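Local coordinates for protein Cd1 (Flavonifractor plautii, PDB 7D39) that probably reduces flavones and flavonols as an FMN-dependent ene-reductase, the step that opens their breakdown in gut bacteria, at residues I89-A94 with W149-T153; F98-T102 with D156-L160; M142-D148 with V173-L178; C216-S221 with C233-L238. All blocks are in the same frame, centred on the assembly; numbering follows the deposited sequence.

Interaction 1 (I89-A94 with W149-T153); sequences IFEKGA and WVTRT. With FMN (flavin mononucleotide), chain B.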
# COMPACT_ATOMS: atom_id res chain seq x y z
N ILE A 89 -6.50 -13.37 -0.34
CA ILE A 89 -7.52 -12.58 -1.01
C ILE A 89 -8.85 -12.82 -0.30
O ILE A 89 -9.27 -13.97 -0.15
CB ILE A 89 -7.61 -12.94 -2.50
CG1 ILE A 89 -6.26 -12.72 -3.18
CG2 ILE A 89 -8.73 -12.14 -3.17
CD1 ILE A 89 -6.22 -13.10 -4.63
N PHE A 90 -9.49 -11.74 0.15
CA PHE A 90 -10.83 -11.77 0.75
C PHE A 90 -11.73 -10.87 -0.10
O PHE A 90 -11.40 -9.70 -0.32
CB PHE A 90 -10.83 -11.24 2.20
CG PHE A 90 -10.21 -12.16 3.24
CD1 PHE A 90 -9.71 -13.42 2.92
CD2 PHE A 90 -10.15 -11.74 4.57
CE1 PHE A 90 -9.15 -14.24 3.91
CE2 PHE A 90 -9.59 -12.54 5.56
CZ PHE A 90 -9.08 -13.80 5.23
N GLU A 91 -12.84 -11.40 -0.60
CA GLU A 91 -13.78 -10.65 -1.45
C GLU A 91 -13.06 -9.85 -2.54
O GLU A 91 -13.29 -8.65 -2.73
CB GLU A 91 -14.66 -9.73 -0.60
CG GLU A 91 -15.44 -10.50 0.46
CD GLU A 91 -14.74 -10.51 1.79
OE1 GLU A 91 -14.20 -9.45 2.17
OE2 GLU A 91 -14.70 -11.56 2.47
N LYS A 92 -12.15 -10.52 -3.26
CA LYS A 92 -11.49 -9.95 -4.43
C LYS A 92 -10.65 -8.74 -4.02
O LYS A 92 -10.72 -7.69 -4.67
CB LYS A 92 -12.48 -9.15 -5.27
CG LYS A 92 -13.47 -10.02 -6.00
CD LYS A 92 -14.58 -9.17 -6.56
CE LYS A 92 -15.67 -10.06 -7.13
NZ LYS A 92 -16.88 -9.30 -7.50
N GLY A 93 -9.88 -8.87 -2.96
CA GLY A 93 -9.08 -7.75 -2.54
C GLY A 93 -8.24 -8.34 -1.43
O GLY A 93 -8.30 -9.55 -1.18
N ALA A 94 -7.45 -7.51 -0.76
CA ALA A 94 -6.65 -8.00 0.36
C ALA A 94 -7.52 -8.12 1.61
O ALA A 94 -8.69 -7.72 1.63
CB ALA A 94 -5.47 -7.08 0.58
N TRP A 149 -11.83 -14.91 -8.06
CA TRP A 149 -12.36 -13.64 -7.56
C TRP A 149 -11.18 -12.85 -7.00
O TRP A 149 -10.91 -12.85 -5.80
CB TRP A 149 -13.41 -13.87 -6.48
CG TRP A 149 -14.70 -14.50 -6.91
CD1 TRP A 149 -14.91 -15.33 -7.99
CD2 TRP A 149 -15.97 -14.34 -6.29
NE1 TRP A 149 -16.23 -15.69 -8.06
CE2 TRP A 149 -16.90 -15.08 -7.03
CE3 TRP A 149 -16.42 -13.61 -5.18
CZ2 TRP A 149 -18.25 -15.15 -6.68
CZ3 TRP A 149 -17.76 -13.67 -4.84
CH2 TRP A 149 -18.66 -14.43 -5.58
N VAL A 150 -10.47 -12.16 -7.90
CA VAL A 150 -9.16 -11.62 -7.56
C VAL A 150 -8.88 -10.24 -8.18
O VAL A 150 -7.72 -9.85 -8.35
CB VAL A 150 -8.07 -12.62 -7.97
CG1 VAL A 150 -8.35 -14.01 -7.34
CG2 VAL A 150 -8.03 -12.73 -9.48
N THR A 151 -9.92 -9.49 -8.50
CA THR A 151 -9.76 -8.33 -9.38
C THR A 151 -9.40 -7.03 -8.65
O THR A 151 -9.23 -6.01 -9.32
CB THR A 151 -11.04 -8.09 -10.18
OG1 THR A 151 -12.17 -8.08 -9.28
CG2 THR A 151 -11.24 -9.18 -11.19
N ARG A 152 -9.28 -7.04 -7.33
CA ARG A 152 -8.99 -5.81 -6.60
C ARG A 152 -7.75 -5.89 -5.73
O ARG A 152 -7.35 -4.87 -5.16
CB ARG A 152 -10.20 -5.42 -5.75
CG ARG A 152 -11.50 -5.36 -6.53
CD ARG A 152 -12.64 -4.85 -5.67
NE ARG A 152 -12.58 -3.40 -5.52
CZ ARG A 152 -13.09 -2.72 -4.50
NH1 ARG A 152 -13.71 -3.35 -3.52
NH2 ARG A 152 -12.99 -1.39 -4.48
N THR A 153 -7.13 -7.07 -5.60
CA THR A 153 -6.12 -7.23 -4.57
C THR A 153 -4.82 -6.54 -4.93
O THR A 153 -4.15 -5.98 -4.07
CB THR A 153 -5.91 -8.73 -4.27
OG1 THR A 153 -5.04 -8.88 -3.14
CG2 THR A 153 -5.32 -9.47 -5.49
N1 FMN B . -10.37 -16.41 -2.45
C2 FMN B . -10.48 -15.84 -3.65
O2 FMN B . -9.76 -16.42 -4.48
N3 FMN B . -11.29 -14.78 -3.88
C4 FMN B . -12.00 -14.26 -2.85
O4 FMN B . -12.77 -13.32 -2.91
C4A FMN B . -11.89 -14.89 -1.52
N5 FMN B . -12.55 -14.45 -0.48
C5A FMN B . -12.44 -14.97 0.74
C6 FMN B . -13.14 -14.48 1.83
C7 FMN B . -13.02 -15.04 3.09
C7M FMN B . -13.80 -14.51 4.27
C8 FMN B . -12.12 -16.22 3.27
C8M FMN B . -11.99 -16.85 4.63
C9 FMN B . -11.44 -16.71 2.18
C9A FMN B . -11.56 -16.12 0.93
N10 FMN B . -10.87 -16.64 -0.18
C10 FMN B . -11.01 -16.01 -1.39
C1' FMN B . -9.96 -17.76 0.03
C2' FMN B . -8.63 -17.29 0.62
O2' FMN B . -7.91 -16.42 -0.24
C3' FMN B . -7.77 -18.51 1.07
O3' FMN B . -8.40 -19.23 2.08
C4' FMN B . -6.33 -18.10 1.47
O4' FMN B . -5.53 -17.77 0.35
C5' FMN B . -5.69 -19.19 2.31
O5' FMN B . -4.39 -18.89 2.69
P FMN B . -3.57 -19.36 3.87
O1P FMN B . -2.38 -18.66 3.89
O2P FMN B . -4.33 -19.06 5.01
O3P FMN B . -3.35 -20.73 3.54
O HOH W 1 -12.79 -5.90 -1.86

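Interaction 2 (F98-T102 with D156-L160); sequences FHTIT and DAGML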
# COMPACT_ATOMS: atom_id res chain seq x y z
N PHE A 98 -4.95 -6.29 6.18
CA PHE A 98 -4.13 -5.56 5.23
C PHE A 98 -4.66 -4.14 5.02
O PHE A 98 -3.88 -3.18 4.94
CB PHE A 98 -4.08 -6.32 3.90
CG PHE A 98 -3.03 -5.82 2.96
CD1 PHE A 98 -3.23 -4.68 2.20
CD2 PHE A 98 -1.82 -6.49 2.84
CE1 PHE A 98 -2.25 -4.22 1.36
CE2 PHE A 98 -0.83 -6.02 2.01
CZ PHE A 98 -1.04 -4.89 1.26
N HIS A 99 -5.97 -3.99 4.90
CA HIS A 99 -6.54 -2.64 4.78
C HIS A 99 -6.32 -1.81 6.04
O HIS A 99 -6.13 -0.59 5.94
CB HIS A 99 -8.03 -2.72 4.49
CG HIS A 99 -8.34 -3.09 3.08
ND1 HIS A 99 -8.62 -4.38 2.69
CD2 HIS A 99 -8.44 -2.34 1.96
CE1 HIS A 99 -8.86 -4.41 1.39
NE2 HIS A 99 -8.75 -3.19 0.92
N THR A 100 -6.32 -2.43 7.21
CA THR A 100 -6.06 -1.71 8.45
C THR A 100 -4.62 -1.24 8.52
O THR A 100 -4.35 -0.09 8.90
CB THR A 100 -6.40 -2.59 9.65
OG1 THR A 100 -7.81 -2.68 9.75
CG2 THR A 100 -5.87 -2.01 10.94
N ILE A 101 -3.67 -2.10 8.15
CA ILE A 101 -2.28 -1.69 8.07
C ILE A 101 -2.13 -0.50 7.12
O ILE A 101 -1.40 0.45 7.40
CB ILE A 101 -1.39 -2.88 7.66
CG1 ILE A 101 -1.29 -3.87 8.82
CG2 ILE A 101 0.00 -2.41 7.23
CD1 ILE A 101 -0.80 -5.26 8.42
N THR A 102 -2.84 -0.54 5.99
CA THR A 102 -2.81 0.60 5.07
C THR A 102 -3.40 1.85 5.73
O THR A 102 -2.81 2.93 5.66
CB THR A 102 -3.56 0.25 3.77
OG1 THR A 102 -2.97 -0.89 3.13
CG2 THR A 102 -3.50 1.41 2.81
N ASP A 156 -5.20 -2.98 -4.04
CA ASP A 156 -5.05 -2.85 -2.59
C ASP A 156 -3.58 -2.90 -2.22
O ASP A 156 -3.11 -2.09 -1.40
CB ASP A 156 -5.79 -3.96 -1.84
CG ASP A 156 -7.29 -3.90 -2.01
OD1 ASP A 156 -7.81 -2.88 -2.48
OD2 ASP A 156 -7.95 -4.90 -1.66
N ALA A 157 -2.84 -3.85 -2.79
CA ALA A 157 -1.43 -3.96 -2.45
C ALA A 157 -0.69 -2.67 -2.79
O ALA A 157 0.04 -2.11 -1.97
CB ALA A 157 -0.79 -5.15 -3.17
N GLY A 158 -0.90 -2.17 -4.00
CA GLY A 158 -0.28 -0.92 -4.39
C GLY A 158 -0.62 0.22 -3.46
O GLY A 158 0.21 1.10 -3.23
N MSE A 159 -1.82 0.25 -2.95
CA MSE A 159 -2.20 1.24 -2.00
C MSE A 159 -1.26 1.34 -0.81
O MSE A 159 -0.96 2.43 -0.42
CB MSE A 159 -3.63 1.02 -1.60
CG MSE A 159 -4.25 2.34 -1.26
SE MSE A 159 -4.42 3.65 -2.72
CE MSE A 159 -5.60 2.69 -3.83
N LEU A 160 -0.83 0.24 -0.23
CA LEU A 160 0.06 0.24 0.92
C LEU A 160 1.40 0.90 0.58
O LEU A 160 1.92 1.71 1.35
CB LEU A 160 0.26 -1.18 1.44
CG LEU A 160 1.30 -1.29 2.57
CD1 LEU A 160 0.82 -0.47 3.76
CD2 LEU A 160 1.53 -2.73 2.99
O HOH W 2 -4.62 -1.59 1.00

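Interaction 3 (M142-D148 with V173-L178); sequences MSVGGSD and VFPWAL. With FMN (flavin mononucleotide), chain B.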
# COMPACT_ATOMS: atom_id res chain seq x y z
N MSE A 142 2.46 -10.54 -2.97
CA MSE A 142 1.84 -11.70 -3.58
C MSE A 142 0.46 -11.80 -2.97
O MSE A 142 0.32 -11.72 -1.76
CB MSE A 142 2.66 -12.96 -3.31
CG MSE A 142 4.10 -12.88 -3.78
SE MSE A 142 5.06 -14.59 -3.51
CE MSE A 142 5.40 -14.42 -1.60
N SER A 143 -0.57 -11.92 -3.80
CA SER A 143 -1.93 -12.13 -3.34
C SER A 143 -2.34 -13.54 -3.73
O SER A 143 -2.23 -13.91 -4.90
CB SER A 143 -2.90 -11.11 -3.96
OG SER A 143 -2.51 -9.79 -3.65
N VAL A 144 -2.79 -14.32 -2.75
CA VAL A 144 -3.09 -15.74 -2.93
C VAL A 144 -4.55 -15.97 -2.60
O VAL A 144 -4.98 -15.73 -1.47
CB VAL A 144 -2.19 -16.63 -2.06
CG1 VAL A 144 -2.44 -18.09 -2.38
CG2 VAL A 144 -0.71 -16.25 -2.24
N GLY A 145 -5.32 -16.46 -3.58
CA GLY A 145 -6.74 -16.67 -3.41
C GLY A 145 -7.14 -18.11 -3.64
O GLY A 145 -6.38 -18.91 -4.19
N GLY A 146 -8.36 -18.44 -3.22
CA GLY A 146 -8.91 -19.75 -3.50
C GLY A 146 -9.53 -19.90 -4.87
O GLY A 146 -9.60 -21.01 -5.40
N SER A 147 -9.97 -18.79 -5.48
CA SER A 147 -10.71 -18.85 -6.74
C SER A 147 -10.16 -17.87 -7.77
O SER A 147 -8.99 -17.52 -7.72
CB SER A 147 -12.20 -18.57 -6.51
OG SER A 147 -12.40 -17.19 -6.22
N ASP A 148 -11.00 -17.43 -8.71
CA ASP A 148 -10.63 -16.36 -9.62
C ASP A 148 -11.28 -15.02 -9.26
O ASP A 148 -11.27 -14.09 -10.07
CB ASP A 148 -10.97 -16.75 -11.07
CG ASP A 148 -12.46 -16.92 -11.30
OD1 ASP A 148 -13.23 -16.88 -10.33
OD2 ASP A 148 -12.86 -17.12 -12.47
N VAL A 173 -0.54 -11.98 -8.47
CA VAL A 173 -1.80 -12.56 -8.03
C VAL A 173 -1.79 -14.05 -8.34
O VAL A 173 -1.43 -14.44 -9.46
CB VAL A 173 -3.01 -11.90 -8.71
CG1 VAL A 173 -4.27 -12.70 -8.41
CG2 VAL A 173 -3.18 -10.51 -8.21
N PHE A 174 -2.21 -14.87 -7.38
CA PHE A 174 -2.28 -16.33 -7.56
C PHE A 174 -3.71 -16.82 -7.37
O PHE A 174 -4.13 -17.12 -6.24
CB PHE A 174 -1.34 -17.05 -6.59
CG PHE A 174 0.11 -16.72 -6.79
CD1 PHE A 174 0.88 -17.43 -7.70
CD2 PHE A 174 0.71 -15.68 -6.08
CE1 PHE A 174 2.22 -17.13 -7.88
CE2 PHE A 174 2.04 -15.38 -6.26
CZ PHE A 174 2.80 -16.11 -7.16
N PRO A 175 -4.50 -16.93 -8.43
CA PRO A 175 -5.85 -17.48 -8.31
C PRO A 175 -5.81 -19.00 -8.23
O PRO A 175 -4.81 -19.64 -8.53
CB PRO A 175 -6.55 -16.99 -9.58
CG PRO A 175 -5.43 -16.97 -10.60
CD PRO A 175 -4.18 -16.54 -9.82
N TRP A 176 -6.94 -19.56 -7.77
CA TRP A 176 -7.12 -21.01 -7.65
C TRP A 176 -5.96 -21.65 -6.90
O TRP A 176 -5.40 -22.66 -7.33
CB TRP A 176 -7.28 -21.67 -9.03
CG TRP A 176 -8.40 -21.10 -9.84
CD1 TRP A 176 -8.29 -20.33 -10.96
CD2 TRP A 176 -9.80 -21.25 -9.58
NE1 TRP A 176 -9.54 -19.98 -11.42
CE2 TRP A 176 -10.49 -20.53 -10.60
CE3 TRP A 176 -10.54 -21.92 -8.60
CZ2 TRP A 176 -11.87 -20.47 -10.66
CZ3 TRP A 176 -11.92 -21.84 -8.66
CH2 TRP A 176 -12.57 -21.13 -9.69
N ALA A 177 -5.60 -21.05 -5.76
CA ALA A 177 -4.32 -21.33 -5.12
C ALA A 177 -4.44 -22.05 -3.78
O ALA A 177 -3.51 -21.99 -2.97
CB ALA A 177 -3.53 -20.02 -4.95
N LEU A 178 -5.56 -22.73 -3.52
CA LEU A 178 -5.69 -23.48 -2.28
C LEU A 178 -4.65 -24.59 -2.20
O LEU A 178 -4.13 -24.88 -1.12
CB LEU A 178 -7.09 -24.08 -2.14
CG LEU A 178 -8.28 -23.22 -1.72
CD1 LEU A 178 -9.43 -24.14 -1.35
CD2 LEU A 178 -7.92 -22.33 -0.56
N1 FMN B . -10.37 -16.41 -2.45
C2 FMN B . -10.48 -15.84 -3.65
O2 FMN B . -9.76 -16.42 -4.48
N3 FMN B . -11.29 -14.78 -3.88
C4 FMN B . -12.00 -14.26 -2.85
O4 FMN B . -12.77 -13.32 -2.91
C4A FMN B . -11.89 -14.89 -1.52
N5 FMN B . -12.55 -14.45 -0.48
C5A FMN B . -12.44 -14.97 0.74
C6 FMN B . -13.14 -14.48 1.83
C7 FMN B . -13.02 -15.04 3.09
C7M FMN B . -13.80 -14.51 4.27
C8 FMN B . -12.12 -16.22 3.27
C8M FMN B . -11.99 -16.85 4.63
C9 FMN B . -11.44 -16.71 2.18
C9A FMN B . -11.56 -16.12 0.93
N10 FMN B . -10.87 -16.64 -0.18
C10 FMN B . -11.01 -16.01 -1.39
C1' FMN B . -9.96 -17.76 0.03
C2' FMN B . -8.63 -17.29 0.62
O2' FMN B . -7.91 -16.42 -0.24
C3' FMN B . -7.77 -18.51 1.07
O3' FMN B . -8.40 -19.23 2.08
C4' FMN B . -6.33 -18.10 1.47
O4' FMN B . -5.53 -17.77 0.35
C5' FMN B . -5.69 -19.19 2.31
O5' FMN B . -4.39 -18.89 2.69
P FMN B . -3.57 -19.36 3.87
O1P FMN B . -2.38 -18.66 3.89
O2P FMN B . -4.33 -19.06 5.01
O3P FMN B . -3.35 -20.73 3.54
O HOH W 3 -7.92 -23.40 -5.17
O HOH W 4 -10.29 -18.55 -14.03

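Interaction 4 (C216-S221 with C233-L238); sequences CPHCHS and CCLCGL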
# COMPACT_ATOMS: atom_id res chain seq x y z
N CYS A 216 -2.53 1.42 -16.93
CA CYS A 216 -1.97 2.72 -16.56
C CYS A 216 -0.47 2.67 -16.81
O CYS A 216 0.25 1.90 -16.16
CB CYS A 216 -2.28 3.07 -15.09
SG CYS A 216 -1.51 4.60 -14.43
N PRO A 217 0.04 3.47 -17.74
CA PRO A 217 1.49 3.44 -18.00
C PRO A 217 2.30 3.95 -16.83
O PRO A 217 3.51 3.67 -16.75
CB PRO A 217 1.65 4.36 -19.22
CG PRO A 217 0.24 4.58 -19.75
CD PRO A 217 -0.67 4.44 -18.58
N HIS A 218 1.70 4.66 -15.92
CA HIS A 218 2.41 5.21 -14.78
C HIS A 218 2.28 4.32 -13.54
O HIS A 218 3.26 3.98 -12.97
CB HIS A 218 1.90 6.62 -14.54
CG HIS A 218 2.38 7.24 -13.28
ND1 HIS A 218 3.64 7.76 -13.14
CD2 HIS A 218 1.78 7.39 -12.08
CE1 HIS A 218 3.78 8.23 -11.92
NE2 HIS A 218 2.67 8.02 -11.26
N CYS A 219 1.04 3.93 -13.21
CA CYS A 219 0.61 3.11 -12.05
C CYS A 219 1.00 1.60 -12.28
O CYS A 219 1.51 0.96 -11.40
CB CYS A 219 -0.93 3.32 -11.63
SG CYS A 219 -2.13 4.61 -12.30
N HIS A 220 0.79 1.11 -13.49
CA HIS A 220 0.69 -0.29 -13.95
C HIS A 220 -0.58 -1.02 -13.58
O HIS A 220 -0.74 -2.15 -13.88
CB HIS A 220 1.92 -1.18 -13.73
CG HIS A 220 3.18 -0.58 -14.21
ND1 HIS A 220 4.20 -0.24 -13.36
CD2 HIS A 220 3.60 -0.25 -15.45
CE1 HIS A 220 5.18 0.28 -14.06
NE2 HIS A 220 4.84 0.28 -15.32
N SER A 221 -1.47 -0.29 -12.97
CA SER A 221 -2.77 -0.72 -12.57
C SER A 221 -3.65 -1.16 -13.71
O SER A 221 -3.52 -0.69 -14.79
CB SER A 221 -3.42 0.43 -11.84
OG SER A 221 -4.69 0.11 -11.44
N CYS A 233 -7.62 6.31 -12.85
CA CYS A 233 -6.88 5.22 -12.35
C CYS A 233 -7.12 5.03 -10.86
O CYS A 233 -7.04 5.95 -10.12
CB CYS A 233 -5.44 5.42 -12.58
SG CYS A 233 -4.67 3.94 -12.02
N CYS A 234 -7.41 3.81 -10.45
CA CYS A 234 -7.79 3.59 -9.06
C CYS A 234 -6.59 3.56 -8.11
O CYS A 234 -6.78 3.72 -6.90
CB CYS A 234 -8.58 2.29 -8.93
SG CYS A 234 -10.26 2.46 -9.49
N LEU A 235 -5.38 3.38 -8.61
CA LEU A 235 -4.18 3.40 -7.75
C LEU A 235 -3.62 4.81 -7.67
O LEU A 235 -3.60 5.42 -6.60
CB LEU A 235 -3.12 2.42 -8.28
CG LEU A 235 -1.83 2.34 -7.46
CD1 LEU A 235 -2.14 2.10 -5.98
CD2 LEU A 235 -0.91 1.25 -8.00
N CYS A 236 -3.16 5.35 -8.80
CA CYS A 236 -2.39 6.58 -8.81
C CYS A 236 -3.25 7.83 -9.04
O CYS A 236 -2.75 8.95 -8.86
CB CYS A 236 -1.28 6.46 -9.87
SG CYS A 236 -1.73 6.57 -11.64
N GLY A 237 -4.51 7.69 -9.41
CA GLY A 237 -5.41 8.82 -9.46
C GLY A 237 -5.29 9.70 -10.68
O GLY A 237 -6.00 10.70 -10.77
N LEU A 238 -4.40 9.37 -11.62
CA LEU A 238 -4.35 10.09 -12.88
C LEU A 238 -5.73 10.06 -13.53
O LEU A 238 -6.42 9.03 -13.51
CB LEU A 238 -3.30 9.49 -13.81
CG LEU A 238 -1.85 9.82 -13.48
CD1 LEU A 238 -0.89 8.89 -14.19
CD2 LEU A 238 -1.54 11.26 -13.84

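Interaction 1 (I89-A94 with W149-T153)
Two loops that hold the flavin ring meet here, I89 and K92 packing against W149, V150 and T153. The carbonyl oxygen of W149 is the common point: FMN N3 donates to W149 O at 2.7 Å, and K92 CA lies 3.3 Å from this oxygen in a CA-H...O contact with 140° at the hydrogen. I89 CG2 sits against it too. Two backbone donors of the partner loop reach the flavin, K92 N to FMN O4 at 2.9 Å and E91 N to FMN N5 at 3.1 Å, and F90 N closes the turn on G93 O. Both loops follow parallel strands, 82-88 and 138-144, and gripping the flavin with backbone groups beyond such strand ends is characteristic of flavodoxin-like folds. Behind the polar edge, I89 has CG1 anti to the carbonyl carbon (chi1 -59°) and an extended chi2, which carries CD1 to V150 CG1 at 3.6 Å and to T153 CG2 at 3.8 Å, while T153 OG1 is hydrogen-bonded to S143 OG. K92 stretches past the W149 indole, but NZ is 5.3 Å from the centroid of the six-membered ring, at most a weak cation-pi attraction. The dimethylbenzene end of the flavin lies over one face of the F90 ring, with F90 CE1 3.6 Å from FMN C8. A water donates to E91 O and accepts a weak bond from R152 NH1.

Interaction 2 (F98-T102 with D156-L160)
T102 OG1 rests on L160 CB at 3.7 Å and shares a hydrogen bond of 2.8 Å with a water, which in turn donates to D156 O at 2.9 Å. The same water lies in the plane of the F98 ring, at its edge. The helical segments 98-102 and 156-160 run nearly alongside, their axes 9.6 Å apart at an angle of 28°. F98 fills the interval: with CG anti to the backbone N (chi1 -167°), the ring reaches over so that D156 O meets its edge at CE1, 3.6 Å away, while CZ touches L160 CD2 at 3.8 Å and A157 CA at 3.8 Å. In this flavodoxin-like alpha/beta domain both helices cover one face of the parallel sheet, since F98, A157 and L160 all touch F141 of strand 138-144, and F98 also packs edge-to-face on F85. An alanine in place of F98 is likely to open a gap between the two helices, beside L160 and A157, and strip the F141 side of its aromatic filler. Nearer the helix starts, H99 NE2 lies 3.2 Å from D156 OD2, the imidazole and carboxylate planes 72° apart; OD2 accepts a hydrogen bond from A94 N, and H99 ND1 is bound to T95 O.

Interaction 3 (M142-D148 with V173-L178)
S143 and V144 pair in parallel with V173 and F174: F174 N donates to S143 O at 2.7 Å, almost in line with the carbonyl bond, and G145 N to F174 O at 3.0 Å. Beyond the strands the loops stay tied, A177 N meeting G145 O in the carbonyl plane at 2.8 Å and W176 N approaching S147 O from above the S147 carbonyl plane at 2.9 Å. With CG anti to the carbonyl carbon (chi1 -56°), W176 folds its indole back against S147 and D148, S147 CA lying over the face of the six-membered ring, 3.8 Å from the centroid. Loop 145-147 holds the pyrimidine end of the flavin: G146 N donates to FMN N1, and S147 N to FMN O2 at 2.6 Å. F174 presents its ring edge to M142, CE2 touching CB at 3.9 Å. A serine at F174 would probably leave M142 and V144 CG2 without their aromatic neighbour. V144 CG1 and A177 CB pack tightly at 3.4 Å. The pair completes a beta-alpha-beta unit through helix 153-162; strand 167-174 is one of the sheet's two outermost strands, strand 138-144 also bonds to 82-88, and M142 and F174 reach helices 14-28 and 184-202.

Interaction 4 (C216-S221 with C233-L238)
C219 and C236 point their sulfurs at each other and are modelled as a disulfide, SG to SG 2.1 Å, with a torsion about the bond of -41°, far from the usual 90° or so. The C219 side chain is nearly eclipsed (chi1 -9°), and its SG also lies 2.2 Å from C216 SG and 2.6 Å from C233 SG. One sulfur cannot make three such bonds, so the covalent assignment is doubtful. The geometry does show four cysteines converging from two similar turns: C216 and C233 both carry SG anti to the backbone N, and each turn closes its backbone, H220 N on C216 O and, weakly, G237 N on C233 O. Paired C-x-x-C turns of this kind resemble the knuckles of zinc-ribbon and rubredoxin-like domains, which would be consistent with a metal site, although no metal is modelled. Round the sulfurs, the H218 imidazole offers its edge to C236, CD2 standing 3.6 Å from SG, and NE2 is hydrogen-bonded to D263. The L238 side chain crosses H218 at about a right angle, with CD1 3.6 Å from H218 CB. On the far flank S221 CB rests on C233 SG at 3.7 Å and faces L235 CB at 4.1 Å, while S221 OG is held by N223. One turn leads into strand 224-227, the other connects strands 230-233 and 239-245 of the four-stranded antiparallel sheet; C216 and C233 touch F224, L238 packs on F251 of strand 248-252, and L235 leans against M159 and L162 of helix 153-162.

Interactions 1, 2 and 3 interlock along the chain, their segments alternating, and all belong to the parallel five-stranded sheet and its helices; interaction 4 comes later, at turns flanking the antiparallel sheet. Interactions 1 and 3, centres about 9 Å apart, both touch FMN at neighbouring strand ends, so they contribute adjoining walls of one flavin pocket. Interaction 2 lies about 12 Å from interaction 1 between centres and meets it where G93 CA packs on D156 OD2. Interactions 2 and 4, centres about 16 Å apart, touch through G158 and M159 against L235 CD1. Helix 153-162 thus links the flavin-binding domain to the cysteine-rich part; the centres of interactions 3 and 4 are about 23 Å apart, without touching.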